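Local coordinates for protein acetyltransferase, GNAT family (Colwellia psychrerythraea, PDB 3IWG) that is a GNAT-family protein that probably transfers an acyl group, such as acetyl from acetyl-CoA, to an acceptor not yet identified, at residues 138-143 / 228-233; 122-127 / 266-271; 17-22 / 68-73. All coordinates share one frame; numbering follows the deposited sequence.

Contact 1 (138-143 / 228-233); sequences LEMIDM and LTFLTK
Met143 and Phe230 make the close-packed part of this contact. CB of Met143 sits 3.8 Å from the centroid of the Phe230 ring and only 11° off its normal, a CH-pi contact over the face. Met143 CG, anti to its own carbonyl carbon (chi1 -63°), lies near Phe230 CG and CD1, and the chain stays extended as far as the selenium; only CE turns off at chi3. The selenium (both methionines are selenomethionine) reaches 3.7 Å from Phe230 CD1 in an oblique Met-aromatic contact. Backbone atoms close in as well: Met143 N approaches Phe230 CE2 at 3.5 Å, and Ile141 O stands 3.7 Å from Phe230 CD2. CG of Phe230 is anti to the backbone N (chi1 177°), and its CB points toward the loop. Phe183 adds an edge-to-face ring contact, while Met143 also packs on Phe183 and Tyr185 of strand 182-187. In fold terms, the loop after strand 117-129 is laid along the flank of helix 223-237, which by its place in the GNAT fold probably corresponds to the helix after the pyrophosphate-binding loop, and leads into the short edge strand 144-145. No hydrogen bond joins the two segments. Toward solvent the packing changes character. The Met140 chain bends at chi2 and crosses Lys233 obliquely, its CE 3.6 Å from Phe230 CD2 and 3.4 Å from Lys233 CE, a tight carbon pair between the ends of two exposed side chains. Here the lysine contributes its methylenes to an apolar contact with the methyl. Asp142 OD1 comes obliquely to Phe230 CE2, no nearer than 4.2 Å. Farther along the exposed loop, Glu139 has a long, weak ion pair with Lys226, one turn of helix before Phe230.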
loop_
_atom_site.group_PDB
_atom_site.type_symbol
_atom_site.label_atom_id
_atom_site.label_comp_id
_atom_site.label_asym_id
_atom_site.label_seq_id
_atom_site.Cartn_x
_atom_site.Cartn_y
_atom_site.Cartn_z
ATOM N N LEU A 138 -25.236 24.963 -10.506
ATOM C CA LEU A 138 -24.740 24.058 -11.534
ATOM C C LEU A 138 -24.888 22.597 -11.090
ATOM O O LEU A 138 -24.394 22.232 -10.021
ATOM C CB LEU A 138 -23.251 24.366 -11.743
ATOM C CG LEU A 138 -22.465 23.772 -12.920
ATOM C CD1 LEU A 138 -20.987 23.603 -12.550
ATOM C CD2 LEU A 138 -23.041 22.447 -13.355
ATOM N N GLU A 139 -25.539 21.767 -11.911
ATOM C CA GLU A 139 -25.641 20.289 -11.676
ATOM C C GLU A 139 -24.345 19.577 -11.168
ATOM O O GLU A 139 -23.319 19.576 -11.839
ATOM C CB GLU A 139 -26.206 19.536 -12.934
ATOM C CG GLU A 139 -25.765 20.080 -14.334
ATOM C CD GLU A 139 -25.528 18.979 -15.411
ATOM O OE1 GLU A 139 -24.506 19.095 -16.176
ATOM O OE2 GLU A 139 -26.361 18.031 -15.495
HETATM N N MSE A 140 -24.456 18.972 -9.981
HETATM C CA MSE A 140 -23.362 18.335 -9.245
HETATM C C MSE A 140 -23.601 16.816 -9.199
HETATM O O MSE A 140 -24.701 16.368 -8.818
HETATM C CB MSE A 140 -23.307 18.907 -7.824
HETATM C CG MSE A 140 -22.884 17.933 -6.681
HETATM SE SE MSE A 140 -21.122 18.231 -5.841
HETATM C CE MSE A 140 -21.394 17.341 -4.095
ATOM N N ILE A 141 -22.577 16.033 -9.564
ATOM C CA ILE A 141 -22.692 14.575 -9.576
ATOM C C ILE A 141 -22.659 13.998 -8.176
ATOM O O ILE A 141 -22.272 14.666 -7.235
ATOM C CB ILE A 141 -21.544 13.889 -10.338
ATOM C CG1 ILE A 141 -20.204 14.077 -9.619
ATOM C CG2 ILE A 141 -21.477 14.372 -11.787
ATOM C CD1 ILE A 141 -19.071 13.254 -10.237
ATOM N N ASP A 142 -23.059 12.741 -8.060
ATOM C CA ASP A 142 -22.928 11.994 -6.805
ATOM C C ASP A 142 -21.841 10.918 -6.962
ATOM O O ASP A 142 -21.922 10.070 -7.835
ATOM C CB ASP A 142 -24.270 11.364 -6.379
ATOM C CG ASP A 142 -24.268 10.893 -4.890
ATOM O OD1 ASP A 142 -23.554 11.485 -4.012
ATOM O OD2 ASP A 142 -24.983 9.902 -4.599
HETATM N N MSE A 143 -20.807 10.987 -6.142
HETATM C CA MSE A 143 -19.815 9.919 -6.093
HETATM C C MSE A 143 -20.050 9.100 -4.823
HETATM O O MSE A 143 -20.486 9.641 -3.791
HETATM C CB MSE A 143 -18.402 10.486 -6.122
HETATM C CG MSE A 143 -18.054 11.225 -7.375
HETATM SE SE MSE A 143 -16.278 11.895 -7.372
HETATM C CE MSE A 143 -15.423 10.221 -7.908
ATOM N N LEU A 228 -13.754 16.884 -9.562
ATOM C CA LEU A 228 -13.040 17.862 -8.763
ATOM C C LEU A 228 -14.034 18.693 -7.922
ATOM O O LEU A 228 -13.804 18.929 -6.741
ATOM C CB LEU A 228 -12.208 18.738 -9.678
ATOM C CG LEU A 228 -10.931 18.070 -10.147
ATOM C CD1 LEU A 228 -10.275 18.919 -11.232
ATOM C CD2 LEU A 228 -9.978 17.962 -8.968
ATOM N N THR A 229 -15.160 19.076 -8.511
ATOM C CA THR A 229 -16.144 19.858 -7.787
ATOM C C THR A 229 -16.696 19.070 -6.607
ATOM O O THR A 229 -16.820 19.605 -5.521
ATOM C CB THR A 229 -17.283 20.331 -8.703
ATOM O OG1 THR A 229 -16.710 21.095 -9.775
ATOM C CG2 THR A 229 -18.274 21.205 -7.933
ATOM N N PHE A 230 -17.003 17.788 -6.801
ATOM C CA PHE A 230 -17.471 16.958 -5.689
ATOM C C PHE A 230 -16.419 16.880 -4.595
ATOM O O PHE A 230 -16.707 17.037 -3.422
ATOM C CB PHE A 230 -17.740 15.539 -6.177
ATOM C CG PHE A 230 -18.159 14.591 -5.105
ATOM C CD1 PHE A 230 -17.226 13.902 -4.387
ATOM C CD2 PHE A 230 -19.496 14.367 -4.849
ATOM C CE1 PHE A 230 -17.598 13.021 -3.396
ATOM C CE2 PHE A 230 -19.883 13.474 -3.854
ATOM C CZ PHE A 230 -18.936 12.797 -3.139
ATOM N N LEU A 231 -15.205 16.588 -5.016
ATOM C CA LEU A 231 -14.137 16.308 -4.129
ATOM C C LEU A 231 -13.834 17.555 -3.288
ATOM O O LEU A 231 -13.530 17.430 -2.083
ATOM C CB LEU A 231 -12.908 15.876 -4.928
ATOM C CG LEU A 231 -12.850 14.453 -5.511
ATOM C CD1 LEU A 231 -11.598 14.327 -6.305
ATOM C CD2 LEU A 231 -12.915 13.362 -4.436
ATOM N N THR A 232 -13.938 18.736 -3.909
ATOM C CA THR A 232 -13.773 20.029 -3.210
ATOM C C THR A 232 -14.854 20.223 -2.157
ATOM O O THR A 232 -14.567 20.661 -1.029
ATOM C CB THR A 232 -13.811 21.281 -4.179
ATOM O OG1 THR A 232 -12.797 21.170 -5.178
ATOM C CG2 THR A 232 -13.565 22.593 -3.403
ATOM N N LYS A 233 -16.095 19.886 -2.514
ATOM C CA LYS A 233 -17.176 20.022 -1.557
ATOM C C LYS A 233 -16.943 19.083 -0.352
ATOM O O LYS A 233 -17.141 19.489 0.781
ATOM C CB LYS A 233 -18.538 19.770 -2.173
ATOM C CG LYS A 233 -19.639 20.330 -1.300
ATOM C CD LYS A 233 -20.964 19.516 -1.312
ATOM C CE LYS A 233 -22.054 20.091 -2.274
ATOM N NZ LYS A 233 -23.402 19.477 -2.070
#

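Contact 2 (122-127 / 266-271)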
loop_
_atom_site.group_PDB
_atom_site.type_symbol
_atom_site.label_atom_id
_atom_site.label_comp_id
_atom_site.label_asym_id
_atom_site.label_seq_id
_atom_site.Cartn_x
_atom_site.Cartn_y
_atom_site.Cartn_z
ATOM N N VAL A 122 9.827 22.841 -16.473
ATOM C CA VAL A 122 8.730 22.768 -15.533
ATOM C C VAL A 122 8.293 21.327 -15.409
ATOM O O VAL A 122 8.208 20.645 -16.374
ATOM C CB VAL A 122 7.553 23.629 -15.998
ATOM C CG1 VAL A 122 6.454 23.664 -14.958
ATOM C CG2 VAL A 122 8.055 25.048 -16.250
ATOM N N ASN A 123 8.003 20.880 -14.211
ATOM C CA ASN A 123 7.477 19.514 -14.024
ATOM C C ASN A 123 5.952 19.494 -13.803
ATOM O O ASN A 123 5.266 18.684 -14.317
ATOM C CB ASN A 123 8.152 18.929 -12.790
ATOM C CG ASN A 123 7.692 17.533 -12.472
ATOM O OD1 ASN A 123 6.873 17.338 -11.592
ATOM N ND2 ASN A 123 8.280 16.547 -13.150
ATOM N N SER A 124 5.430 20.388 -12.998
ATOM C CA SER A 124 4.006 20.408 -12.763
ATOM C C SER A 124 3.548 21.722 -12.238
ATOM O O SER A 124 4.347 22.584 -11.903
ATOM C CB SER A 124 3.581 19.268 -11.799
ATOM O OG SER A 124 4.609 18.902 -10.925
ATOM N N LEU A 125 2.235 21.878 -12.199
ATOM C CA LEU A 125 1.616 23.055 -11.671
ATOM C C LEU A 125 0.948 22.685 -10.354
ATOM O O LEU A 125 0.346 21.605 -10.248
ATOM C CB LEU A 125 0.589 23.581 -12.666
ATOM C CG LEU A 125 1.035 24.088 -14.055
ATOM C CD1 LEU A 125 1.545 22.933 -14.938
ATOM C CD2 LEU A 125 -0.120 24.807 -14.734
HETATM N N MSE A 126 1.053 23.570 -9.375
HETATM C CA MSE A 126 0.388 23.443 -8.106
HETATM C C MSE A 126 -0.698 24.473 -8.017
HETATM O O MSE A 126 -0.422 25.711 -8.211
HETATM C CB MSE A 126 1.368 23.716 -6.970
HETATM C CG MSE A 126 2.471 22.710 -6.899
HETATM SE SE MSE A 126 4.088 23.380 -6.088
HETATM C CE MSE A 126 3.451 23.861 -4.356
ATOM N N TYR A 127 -1.905 24.016 -7.694
ATOM C CA TYR A 127 -3.063 24.842 -7.683
ATOM C C TYR A 127 -3.663 24.872 -6.348
ATOM O O TYR A 127 -3.474 23.935 -5.539
ATOM C CB TYR A 127 -4.178 24.316 -8.565
ATOM C CG TYR A 127 -3.887 24.190 -10.023
ATOM C CD1 TYR A 127 -3.192 23.089 -10.524
ATOM C CD2 TYR A 127 -4.406 25.100 -10.917
ATOM C CE1 TYR A 127 -2.977 22.936 -11.897
ATOM C CE2 TYR A 127 -4.180 24.972 -12.287
ATOM C CZ TYR A 127 -3.467 23.892 -12.766
ATOM O OH TYR A 127 -3.265 23.775 -14.137
ATOM N N HIS A 266 2.029 28.662 -8.678
ATOM C CA HIS A 266 3.185 27.831 -8.373
ATOM C C HIS A 266 3.483 26.709 -9.328
ATOM O O HIS A 266 2.581 26.179 -9.993
ATOM C CB HIS A 266 3.015 27.263 -6.985
ATOM C CG HIS A 266 3.120 28.303 -5.936
ATOM N ND1 HIS A 266 4.328 28.838 -5.563
ATOM C CD2 HIS A 266 2.170 28.966 -5.232
ATOM C CE1 HIS A 266 4.119 29.778 -4.653
ATOM N NE2 HIS A 266 2.818 29.865 -4.428
ATOM N N ARG A 267 4.764 26.323 -9.353
ATOM C CA ARG A 267 5.294 25.364 -10.301
ATOM C C ARG A 267 6.320 24.524 -9.602
ATOM O O ARG A 267 7.004 25.016 -8.755
ATOM C CB ARG A 267 6.003 26.063 -11.474
ATOM C CG ARG A 267 5.128 26.891 -12.376
ATOM C CD ARG A 267 4.089 26.070 -13.131
ATOM N NE ARG A 267 3.343 26.896 -14.075
ATOM C CZ ARG A 267 2.294 27.621 -13.749
ATOM N NH1 ARG A 267 1.849 27.650 -12.511
ATOM N NH2 ARG A 267 1.682 28.334 -14.676
ATOM N N ILE A 268 6.416 23.243 -9.951
ATOM C CA ILE A 268 7.567 22.434 -9.555
ATOM C C ILE A 268 8.443 22.369 -10.786
ATOM O O ILE A 268 7.992 22.002 -11.898
ATOM C CB ILE A 268 7.208 20.962 -9.120
ATOM C CG1 ILE A 268 6.418 20.966 -7.832
ATOM C CG2 ILE A 268 8.453 20.172 -8.878
ATOM C CD1 ILE A 268 5.867 19.572 -7.326
ATOM N N VAL A 269 9.707 22.658 -10.577
ATOM C CA VAL A 269 10.648 22.748 -11.655
ATOM C C VAL A 269 11.738 21.750 -11.423
ATOM O O VAL A 269 12.158 21.526 -10.272
ATOM C CB VAL A 269 11.268 24.191 -11.698
ATOM C CG1 VAL A 269 12.313 24.294 -12.784
ATOM C CG2 VAL A 269 10.177 25.290 -11.832
ATOM N N GLN A 270 12.244 21.202 -12.508
ATOM C CA GLN A 270 13.389 20.319 -12.488
ATOM C C GLN A 270 14.559 21.068 -13.040
ATOM O O GLN A 270 14.516 21.431 -14.228
ATOM C CB GLN A 270 13.154 19.096 -13.394
ATOM C CG GLN A 270 14.268 18.070 -13.332
ATOM C CD GLN A 270 14.033 16.854 -14.223
ATOM O OE1 GLN A 270 12.897 16.539 -14.617
ATOM N NE2 GLN A 270 15.121 16.189 -14.577
ATOM N N PHE A 271 15.593 21.253 -12.208
ATOM C CA PHE A 271 16.845 21.955 -12.562
ATOM C C PHE A 271 17.972 20.970 -12.779
ATOM O O PHE A 271 18.059 19.961 -12.055
ATOM C CB PHE A 271 17.295 22.887 -11.441
ATOM C CG PHE A 271 16.486 24.130 -11.318
ATOM C CD1 PHE A 271 16.636 25.166 -12.230
ATOM C CD2 PHE A 271 15.589 24.290 -10.284
ATOM C CE1 PHE A 271 15.900 26.338 -12.132
ATOM C CE2 PHE A 271 14.840 25.486 -10.166
ATOM C CZ PHE A 271 15.005 26.504 -11.105
HETATM O O HOH W 1 10.312 17.292 -14.750
#
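A classic beta bulge, with Asn123 and Ser124 both facing Ile268, interrupts the antiparallel pairing of strands 117-129 and 262-273. Ile268 O takes two N-H groups in its carbonyl plane: Asn123 N at 2.6 Å and Ser124 N, on a lone pair, at 3.2 Å. Beyond the bulge the ladder is regular, with Ile268 N bonded to Ser124 O and Met126 N to His266 O. His266 O is gripped from opposite faces of its plane, because Arg267 NH1 also donates to it at 3.0 Å. That bond lies in the guanidinium plane and helps fix the group's rotation, with CG of Leu125 3.6 Å above one guanidinium face. Leu125 and Arg267 lie side by side, pointing the same way. The bend of Arg267 at chi2 (-64°) places its CD, which meets Leu125 CG and, at 3.8 Å, Val122 CG1 on the same face of the sheet. On the other face the bent Met126 chain crosses Ile268 at about a right angle, SE to CG1 3.8 Å. Ser124 OG hydrogen-bonds to Asn123 OD1, and a water joins Asn123 ND2 to Gln270 OE1 beside the bulge. His266 ND1 bonds to Thr104 OG1. Strand 262-273 lies between 99-103 and 117-129, and 117-129 between it and 241-247, an interleaving of strands from the two GNAT halves; helix 251-259 covers Leu125 and Tyr127.

Contact 3 (17-22 / 68-73)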
loop_
_atom_site.group_PDB
_atom_site.type_symbol
_atom_site.label_atom_id
_atom_site.label_comp_id
_atom_site.label_asym_id
_atom_site.label_seq_id
_atom_site.Cartn_x
_atom_site.Cartn_y
_atom_site.Cartn_z
ATOM N N THR A 17 12.949 15.580 12.628
ATOM C CA THR A 17 11.614 16.048 13.015
ATOM C C THR A 17 11.431 17.558 13.112
ATOM O O THR A 17 10.481 18.109 12.544
ATOM C CB THR A 17 11.202 15.430 14.361
ATOM O OG1 THR A 17 10.755 14.106 14.110
ATOM C CG2 THR A 17 10.062 16.223 15.043
ATOM N N GLN A 18 12.346 18.209 13.821
ATOM C CA GLN A 18 12.303 19.651 13.988
ATOM C C GLN A 18 12.726 20.364 12.720
ATOM O O GLN A 18 12.099 21.327 12.322
ATOM C CB GLN A 18 13.227 20.109 15.109
ATOM C CG GLN A 18 12.576 20.369 16.486
ATOM C CD GLN A 18 13.483 21.268 17.357
ATOM O OE1 GLN A 18 14.695 21.409 17.072
ATOM N NE2 GLN A 18 12.897 21.886 18.407
ATOM N N LEU A 19 13.809 19.928 12.107
ATOM C CA LEU A 19 14.266 20.588 10.909
ATOM C C LEU A 19 13.216 20.465 9.785
ATOM O O LEU A 19 12.951 21.447 9.065
ATOM C CB LEU A 19 15.628 20.050 10.489
ATOM C CG LEU A 19 16.803 20.480 11.378
ATOM C CD1 LEU A 19 18.037 19.632 11.035
ATOM C CD2 LEU A 19 17.115 21.993 11.204
ATOM N N LYS A 20 12.596 19.284 9.665
ATOM C CA LYS A 20 11.560 19.105 8.664
ATOM C C LYS A 20 10.350 20.002 8.899
ATOM O O LYS A 20 9.806 20.613 7.952
ATOM C CB LYS A 20 11.111 17.656 8.572
ATOM C CG LYS A 20 12.178 16.731 8.012
ATOM C CD LYS A 20 11.687 16.017 6.764
ATOM C CE LYS A 20 12.809 15.334 5.962
ATOM N NZ LYS A 20 12.266 14.768 4.708
ATOM N N LYS A 21 9.931 20.101 10.154
ATOM C CA LYS A 21 8.792 20.949 10.489
ATOM C C LYS A 21 9.069 22.425 10.159
ATOM O O LYS A 21 8.182 23.150 9.662
ATOM C CB LYS A 21 8.357 20.752 11.961
ATOM C CG LYS A 21 7.121 21.596 12.373
ATOM C CD LYS A 21 6.677 21.352 13.844
ATOM C CE LYS A 21 5.420 22.225 14.264
ATOM N NZ LYS A 21 5.363 23.638 13.662
ATOM N N ALA A 22 10.292 22.874 10.374
ATOM C CA ALA A 22 10.625 24.249 10.020
ATOM C C ALA A 22 10.660 24.394 8.512
ATOM O O ALA A 22 10.182 25.399 7.967
ATOM C CB ALA A 22 11.932 24.654 10.625
ATOM N N GLN A 68 14.767 18.030 -1.333
ATOM C CA GLN A 68 14.599 18.942 -0.190
ATOM C C GLN A 68 15.983 19.440 0.248
ATOM O O GLN A 68 16.971 18.699 0.140
ATOM C CB GLN A 68 13.919 18.226 0.987
ATOM C CG GLN A 68 12.517 17.737 0.715
ATOM C CD GLN A 68 11.855 17.056 1.943
ATOM O OE1 GLN A 68 12.533 16.504 2.799
ATOM N NE2 GLN A 68 10.517 17.077 1.993
ATOM N N TYR A 69 16.032 20.684 0.708
ATOM C CA TYR A 69 17.246 21.304 1.237
ATOM C C TYR A 69 16.851 22.376 2.254
ATOM O O TYR A 69 15.904 23.158 2.034
ATOM C CB TYR A 69 18.044 21.944 0.137
ATOM C CG TYR A 69 19.275 22.713 0.608
ATOM C CD1 TYR A 69 19.191 24.027 1.077
ATOM C CD2 TYR A 69 20.537 22.117 0.565
ATOM C CE1 TYR A 69 20.350 24.716 1.513
ATOM C CE2 TYR A 69 21.668 22.780 0.998
ATOM C CZ TYR A 69 21.574 24.081 1.444
ATOM O OH TYR A 69 22.722 24.691 1.823
ATOM N N TYR A 70 17.542 22.399 3.377
ATOM C CA TYR A 70 17.208 23.354 4.410
ATOM C C TYR A 70 18.406 23.551 5.319
ATOM O O TYR A 70 19.004 22.572 5.772
ATOM C CB TYR A 70 16.002 22.884 5.225
ATOM C CG TYR A 70 15.655 23.809 6.345
ATOM C CD1 TYR A 70 14.824 24.884 6.125
ATOM C CD2 TYR A 70 16.201 23.647 7.607
ATOM C CE1 TYR A 70 14.508 25.765 7.114
ATOM C CE2 TYR A 70 15.885 24.527 8.636
ATOM C CZ TYR A 70 15.044 25.603 8.376
ATOM O OH TYR A 70 14.722 26.509 9.359
ATOM N N LEU A 71 18.741 24.814 5.577
ATOM C CA LEU A 71 19.701 25.218 6.633
ATOM C C LEU A 71 19.057 26.194 7.586
ATOM O O LEU A 71 18.320 27.083 7.165
ATOM C CB LEU A 71 20.903 25.930 6.027
ATOM C CG LEU A 71 22.198 25.152 6.133
ATOM C CD1 LEU A 71 23.328 25.952 5.510
ATOM C CD2 LEU A 71 22.523 24.802 7.576
ATOM N N GLN A 72 19.336 26.062 8.867
ATOM C CA GLN A 72 18.850 27.069 9.794
ATOM C C GLN A 72 19.115 28.496 9.238
ATOM O O GLN A 72 20.120 28.766 8.534
ATOM C CB GLN A 72 19.412 26.874 11.190
ATOM C CG GLN A 72 18.510 25.989 12.032
ATOM C CD GLN A 72 19.246 25.319 13.151
ATOM O OE1 GLN A 72 20.403 25.654 13.422
ATOM N NE2 GLN A 72 18.595 24.352 13.809
ATOM N N PRO A 73 18.149 29.391 9.476
ATOM C CA PRO A 73 18.015 30.610 8.659
ATOM C C PRO A 73 19.215 31.527 8.718
ATOM O O PRO A 73 19.451 32.287 7.771
ATOM C CB PRO A 73 16.772 31.297 9.239
ATOM C CG PRO A 73 16.556 30.655 10.598
ATOM C CD PRO A 73 17.090 29.261 10.488
HETATM O O HOH W 2 9.245 14.951 3.954
#
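Lys20 and Gln68 supply the polar part of the contact. NZ of Lys20 donates to Gln68 OE1 at 2.6 Å, lying in the amide plane on a lone pair, with a C=O...N angle of 139°. The lysine chain bends at chi2 and crosses the glutamine at about a right angle. Gln68 has its CG anti to the carbonyl carbon (chi1 -63°), and the chain, extended from there on, carries the amide out to Lys20. A water 3.1 Å from Lys20 NZ and 3.2 Å from Gln68 NE2 accepts from both, so the amide is held at its oxygen directly and at its nitrogen through solvent. Apolar packing centres on the ring of Tyr70, which stands out from the strand toward the helix. Leu19 crosses it obliquely, CD2 3.8 Å from Tyr70 CE2, and the same methyl lies 3.8 Å from Gln72 NE2. CB of Ala22 comes in obliquely at the phenol end, 3.6 Å from Tyr70 OH. The backbone takes part too: Leu19 O lies over one face of the ring, 4.2 Å above its plane and toward the rim. The segment axes stand 102° apart, consistent with the first helix of a GNAT fold packing on its sheet. Strand 65-71 pairs with strand 53-60, where Phe57 touches Lys20 and Gln68 and Leu54 touches Leu19. Gln68 and Tyr70 face helix 17-26, whereas Tyr69 and Leu71 turn to helix 76-87; at the start of the first helix Thr17 packs on Glu149 of the second subunit.

How the contacts relate
Along the chain, contact 3 closes within the N-terminal GNAT half before contact 2 opens at 122-127; contact 1 then lies wholly between the two strands that contact 2 brings together. Contacts 1 and 3 stand on opposite sides of the chain's centre, about 37 Å between centres, each packing a helix of its own half: 17-26 for contact 3, 223-237 for contact 1. Contact 2 lies nearer the middle, its centre about 21 Å from that of contact 3 and about 26 Å from that of contact 1. Contacts 2 and 3 reach the same sheet, strand 65-71 being joined through 99-103 to 262-273. Contact 2 therefore stitches the halves together, while contacts 1 and 3 each lie within one half.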